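Local coordinates for PmbA-related protein (Thermotoga maritima, PDB 1VL4) that is of unsettled function but belongs to the PmbA/TldD family, whose members may be metallopeptidases, and is a putative modulator of DNA gyrase, at residues W198-R203 / G214-E219; S141-K144 / M150-T153. All blocks are in the same frame, centred on the assembly; numbering follows the deposited sequence.

Contact 1 of 2, residues W198-R203 / G214-E219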
loop_
_atom_site.group_PDB
_atom_site.type_symbol
_atom_site.label_atom_id
_atom_site.label_comp_id
_atom_site.label_asym_id
_atom_site.label_seq_id
_atom_site.Cartn_x
_atom_site.Cartn_y
_atom_site.Cartn_z
ATOM N N TRP A 198 -17.383 -1.419 14.575
ATOM C CA TRP A 198 -16.833 -0.897 15.810
ATOM C C TRP A 198 -15.482 -1.579 16.058
ATOM O O TRP A 198 -15.298 -2.726 15.669
ATOM C CB TRP A 198 -17.806 -1.165 16.982
ATOM C CG TRP A 198 -17.505 -0.336 18.180
ATOM C CD1 TRP A 198 -16.876 -0.719 19.310
ATOM C CD2 TRP A 198 -17.772 1.062 18.323
ATOM N NE1 TRP A 198 -16.712 0.353 20.153
ATOM C CE2 TRP A 198 -17.283 1.451 19.583
ATOM C CE3 TRP A 198 -18.404 2.011 17.517
ATOM C CZ2 TRP A 198 -17.394 2.748 20.057
ATOM C CZ3 TRP A 198 -18.529 3.303 17.995
ATOM C CH2 TRP A 198 -18.029 3.653 19.251
ATOM N N TYR A 199 -14.569 -0.874 16.728
ATOM C CA TYR A 199 -13.283 -1.437 17.142
ATOM C C TYR A 199 -12.932 -0.928 18.524
ATOM O O TYR A 199 -13.421 0.144 18.983
ATOM C CB TYR A 199 -12.144 -1.060 16.165
ATOM C CG TYR A 199 -11.850 0.420 16.116
ATOM C CD1 TYR A 199 -10.927 1.027 16.988
ATOM C CD2 TYR A 199 -12.509 1.226 15.218
ATOM C CE1 TYR A 199 -10.724 2.445 16.945
ATOM C CE2 TYR A 199 -12.304 2.603 15.175
ATOM C CZ TYR A 199 -11.436 3.200 16.037
ATOM O OH TYR A 199 -11.290 4.559 15.912
ATOM N N GLU A 200 -12.086 -1.690 19.197
ATOM C CA GLU A 200 -11.408 -1.203 20.413
ATOM C C GLU A 200 -9.885 -1.438 20.212
ATOM O O GLU A 200 -9.468 -2.425 19.611
ATOM C CB GLU A 200 -11.926 -1.931 21.661
ATOM C CG GLU A 200 -13.286 -1.417 22.247
ATOM C CD GLU A 200 -14.014 -2.395 23.255
ATOM O OE1 GLU A 200 -13.393 -3.351 23.820
ATOM O OE2 GLU A 200 -15.248 -2.163 23.481
ATOM N N LEU A 201 -9.087 -0.468 20.658
ATOM C CA LEU A 201 -7.602 -0.601 20.786
ATOM C C LEU A 201 -7.300 -0.812 22.256
ATOM O O LEU A 201 -7.992 -0.252 23.115
ATOM C CB LEU A 201 -6.925 0.657 20.258
ATOM C CG LEU A 201 -6.915 0.695 18.740
ATOM C CD1 LEU A 201 -6.954 2.136 18.240
ATOM C CD2 LEU A 201 -5.702 -0.043 18.200
ATOM N N ALA A 202 -6.360 -1.700 22.560
ATOM C CA ALA A 202 -6.026 -2.034 23.923
ATOM C C ALA A 202 -4.534 -2.359 24.105
ATOM O O ALA A 202 -3.864 -2.896 23.218
ATOM C CB ALA A 202 -6.849 -3.214 24.364
ATOM N N ARG A 203 -4.052 -2.079 25.305
ATOM C CA ARG A 203 -2.703 -2.455 25.753
ATOM C C ARG A 203 -2.717 -3.868 26.351
ATOM O O ARG A 203 -1.709 -4.592 26.369
ATOM C CB ARG A 203 -2.250 -1.413 26.789
ATOM C CG ARG A 203 -0.811 -1.541 27.141
ATOM C CD ARG A 203 0.107 -0.780 26.290
ATOM N NE ARG A 203 -0.193 0.662 26.080
ATOM C CZ ARG A 203 0.401 1.342 25.102
ATOM N NH1 ARG A 203 1.331 0.756 24.377
ATOM N NH2 ARG A 203 0.130 2.604 24.863
ATOM N N GLY A 214 -18.895 -6.689 19.116
ATOM C CA GLY A 214 -19.828 -7.278 18.164
ATOM C C GLY A 214 -21.210 -6.653 18.281
ATOM O O GLY A 214 -21.833 -6.324 17.282
ATOM N N LYS A 215 -21.659 -6.481 19.515
ATOM C CA LYS A 215 -22.969 -5.835 19.819
ATOM C C LYS A 215 -23.032 -4.397 19.242
ATOM O O LYS A 215 -23.971 -4.051 18.529
ATOM C CB LYS A 215 -23.177 -5.831 21.332
ATOM C CG LYS A 215 -24.564 -5.370 21.799
ATOM C CD LYS A 215 -24.591 -5.023 23.284
ATOM C CE LYS A 215 -26.025 -4.941 23.834
ATOM N NZ LYS A 215 -26.092 -4.067 25.055
ATOM N N ARG A 216 -22.023 -3.561 19.525
ATOM C CA ARG A 216 -21.932 -2.246 18.861
ATOM C C ARG A 216 -21.908 -2.227 17.328
ATOM O O ARG A 216 -22.526 -1.363 16.743
ATOM C CB ARG A 216 -20.783 -1.399 19.396
ATOM C CG ARG A 216 -20.952 -1.187 20.855
ATOM C CD ARG A 216 -20.538 0.160 21.379
ATOM N NE ARG A 216 -19.436 0.064 22.333
ATOM C CZ ARG A 216 -19.149 0.990 23.249
ATOM N NH1 ARG A 216 -19.886 2.097 23.354
ATOM N NH2 ARG A 216 -18.115 0.819 24.056
ATOM N N ALA A 217 -21.192 -3.143 16.691
ATOM C CA ALA A 217 -21.182 -3.208 15.262
ATOM C C ALA A 217 -22.606 -3.441 14.720
ATOM O O ALA A 217 -23.031 -2.783 13.747
ATOM C CB ALA A 217 -20.227 -4.308 14.817
ATOM N N ALA A 218 -23.354 -4.344 15.362
ATOM C CA ALA A 218 -24.748 -4.646 14.983
ATOM C C ALA A 218 -25.644 -3.413 15.223
ATOM O O ALA A 218 -26.328 -2.957 14.319
ATOM C CB ALA A 218 -25.256 -5.806 15.790
ATOM N N GLU A 219 -25.602 -2.877 16.441
ATOM C CA GLU A 219 -26.325 -1.628 16.809
ATOM C C GLU A 219 -26.078 -0.504 15.806
ATOM O O GLU A 219 -26.998 0.175 15.392
ATOM C CB GLU A 219 -25.945 -1.179 18.223
ATOM C CG GLU A 219 -26.505 -2.094 19.317
ATOM C CD GLU A 219 -25.906 -1.848 20.726
ATOM O OE1 GLU A 219 -24.831 -1.211 20.862
ATOM O OE2 GLU A 219 -26.502 -2.345 21.708
#
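Arg216 lies over one face of the Trp198 indole and joins helix 210-223 to strand 194-202, an outermost strand within this chain of a six-stranded antiparallel sheet. Strand and helix follow each other in the chain, and the short segments run roughly antiparallel, at 148°. Their axes approach to 7.6 Å. The second segment starts at Gly214, whose carbonyl O accepts a helical bond from Ala218 N. At Arg216 the side chain is used along its length. Arg216 CB sits over the five-membered ring of Trp198 in a CH-pi contact, 4.0 Å from the ring centroid. The chain then bends at chi2 and chi3, which carries CD and NE across the indole face. Arg216 NE comes to 3.5 Å from Trp198 NE1, over the ring face. The Arg216 guanidinium is tilted 25° from the indole plane, with Trp198 CZ2 4.0 Å above its centre. Its main charged partner is Glu212, one helical turn back, through a salt bridge to NE. Glu200 adds an opposite charge near the edge of the guanidinium, but at 4.2 Å from Arg216 NH2 its OE2 is too far for a salt bridge. Glu200 OE1 instead accepts a hydrogen bond from Asn209 N. An alanine in place of Trp198 would remove the indole, and Arg216 would probably lose the surface that holds its bent chain, with its guanidinium freer to turn. The indole also meets Lys427 in a cation-pi pair and touches Thr242. Ala217 comes next and lies closest to the strand backbone, its CA 5.0 Å from that of Trp198. Ala217 CB touches the backbone N of Trp198 at 4.1 Å.

Contact 2 of 2, residues S141-K144 / M150-T153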
loop_
_atom_site.group_PDB
_atom_site.type_symbol
_atom_site.label_atom_id
_atom_site.label_comp_id
_atom_site.label_asym_id
_atom_site.label_seq_id
_atom_site.Cartn_x
_atom_site.Cartn_y
_atom_site.Cartn_z
ATOM N N SER A 141 -21.784 -12.203 18.841
ATOM C CA SER A 141 -22.549 -11.058 19.310
ATOM C C SER A 141 -23.023 -10.186 18.167
ATOM O O SER A 141 -24.115 -9.655 18.228
ATOM C CB SER A 141 -21.728 -10.210 20.282
ATOM O OG SER A 141 -21.266 -11.033 21.325
ATOM N N ALA A 142 -22.201 -10.020 17.137
ATOM C CA ALA A 142 -22.590 -9.221 15.986
ATOM C C ALA A 142 -23.726 -9.938 15.252
ATOM O O ALA A 142 -24.621 -9.278 14.727
ATOM C CB ALA A 142 -21.405 -8.999 15.047
ATOM N N ALA A 143 -23.705 -11.272 15.253
ATOM C CA ALA A 143 -24.704 -12.091 14.481
ATOM C C ALA A 143 -26.039 -12.349 15.191
ATOM O O ALA A 143 -27.028 -12.740 14.550
ATOM C CB ALA A 143 -24.089 -13.413 14.042
ATOM N N LYS A 144 -26.094 -12.104 16.491
ATOM C CA LYS A 144 -27.221 -12.524 17.289
ATOM C C LYS A 144 -28.595 -11.963 16.808
ATOM O O LYS A 144 -29.557 -12.698 16.690
ATOM C CB LYS A 144 -27.012 -12.159 18.768
ATOM C CG LYS A 144 -28.120 -12.763 19.643
ATOM C CD LYS A 144 -28.108 -12.263 21.082
ATOM C CE LYS A 144 -29.529 -11.917 21.582
ATOM N NZ LYS A 144 -30.566 -13.012 21.435
ATOM N N MET A 150 -25.510 -10.326 7.826
ATOM C CA MET A 150 -24.221 -10.956 7.890
ATOM C C MET A 150 -23.208 -10.134 8.654
ATOM O O MET A 150 -23.445 -8.972 9.058
ATOM C CB MET A 150 -23.707 -11.241 6.494
ATOM C CG MET A 150 -23.153 -10.067 5.762
ATOM S SD MET A 150 -22.602 -10.622 4.131
ATOM C CE MET A 150 -24.000 -10.087 3.149
ATOM N N VAL A 151 -22.044 -10.755 8.833
ATOM C CA VAL A 151 -20.939 -10.147 9.558
ATOM C C VAL A 151 -19.689 -10.317 8.696
ATOM O O VAL A 151 -18.962 -11.306 8.809
ATOM C CB VAL A 151 -20.811 -10.758 10.972
ATOM C CG1 VAL A 151 -19.759 -10.017 11.756
ATOM C CG2 VAL A 151 -22.150 -10.707 11.698
ATOM N N PRO A 152 -19.459 -9.370 7.784
ATOM C CA PRO A 152 -18.501 -9.687 6.731
ATOM C C PRO A 152 -17.076 -9.801 7.256
ATOM O O PRO A 152 -16.257 -10.501 6.673
ATOM C CB PRO A 152 -18.615 -8.482 5.790
ATOM C CG PRO A 152 -19.911 -7.787 6.198
ATOM C CD PRO A 152 -20.043 -8.026 7.625
ATOM N N THR A 153 -16.788 -9.090 8.342
ATOM C CA THR A 153 -15.481 -9.067 8.895
ATOM C C THR A 153 -15.483 -9.015 10.412
ATOM O O THR A 153 -16.217 -8.279 11.022
ATOM C CB THR A 153 -14.653 -7.888 8.308
ATOM O OG1 THR A 153 -14.468 -8.084 6.915
ATOM C CG2 THR A 153 -13.274 -7.801 8.925
#
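Val151 spreads its two methyl groups against Ala142 and Ala143 in the last turn of helix 128-143. Both branches meet the same methyl. Val151 CG1 and CG2 each lie 3.8 Å from Ala142 CB, which therefore sits astride the fork of the valine. CG2 reaches further along the helix. Val151 CG2 comes to 3.9 Å from Ala143 N and 4.1 Å from Ala143 CB. With CG1 anti to the backbone N of Val151 (chi1 -174°) and CG2 anti to the carbonyl carbon, both methyls are turned to the helix. Among the side chains the contact is apolar, and the valine methyls meet the alanine methyls directly. The CA atoms of Ala143 and Val151 are 6.5 Å apart. The motif is a helix followed by a strand, joined by a connection of only a few residues. The strand, 148-167, is an inner strand of the six-stranded antiparallel sheet, and the helix packs on one face of that sheet. The CB of Val151 points toward the helix and that of Met150 points away from it, as expected for neighbours on a strand. Met150 rests instead on Ile187 of strand 172-188, with which it also shares a backbone hydrogen bond. Pro152 packs on Met185 and Ile187, and Thr153 on Phe183 of the same strand. On the helix side, Ser141 OG is hydrogen-bonded to the carbonyl O of Lys137, one turn earlier, within helix 128-143.

In the fold
Going from the N terminus, contact 2 comes first. It closes the short connection between helix 128-143 and strand 148-167. The chain then runs through strands 148-167, 172-188 and 194-202 of the antiparallel sheet, and contact 1 closes the loop from the last of these into helix 210-223. The two loops are in series; neither encloses or crosses the other. Their centres are 12 Å apart, and the two helices touch directly: Gly214 O lies 3.5 Å from Ala142 CB, and Ala218 CB 3.7 Å from Ala142 O. Together the contacts tie two neighbouring helices to an inner and an outermost strand of one sheet.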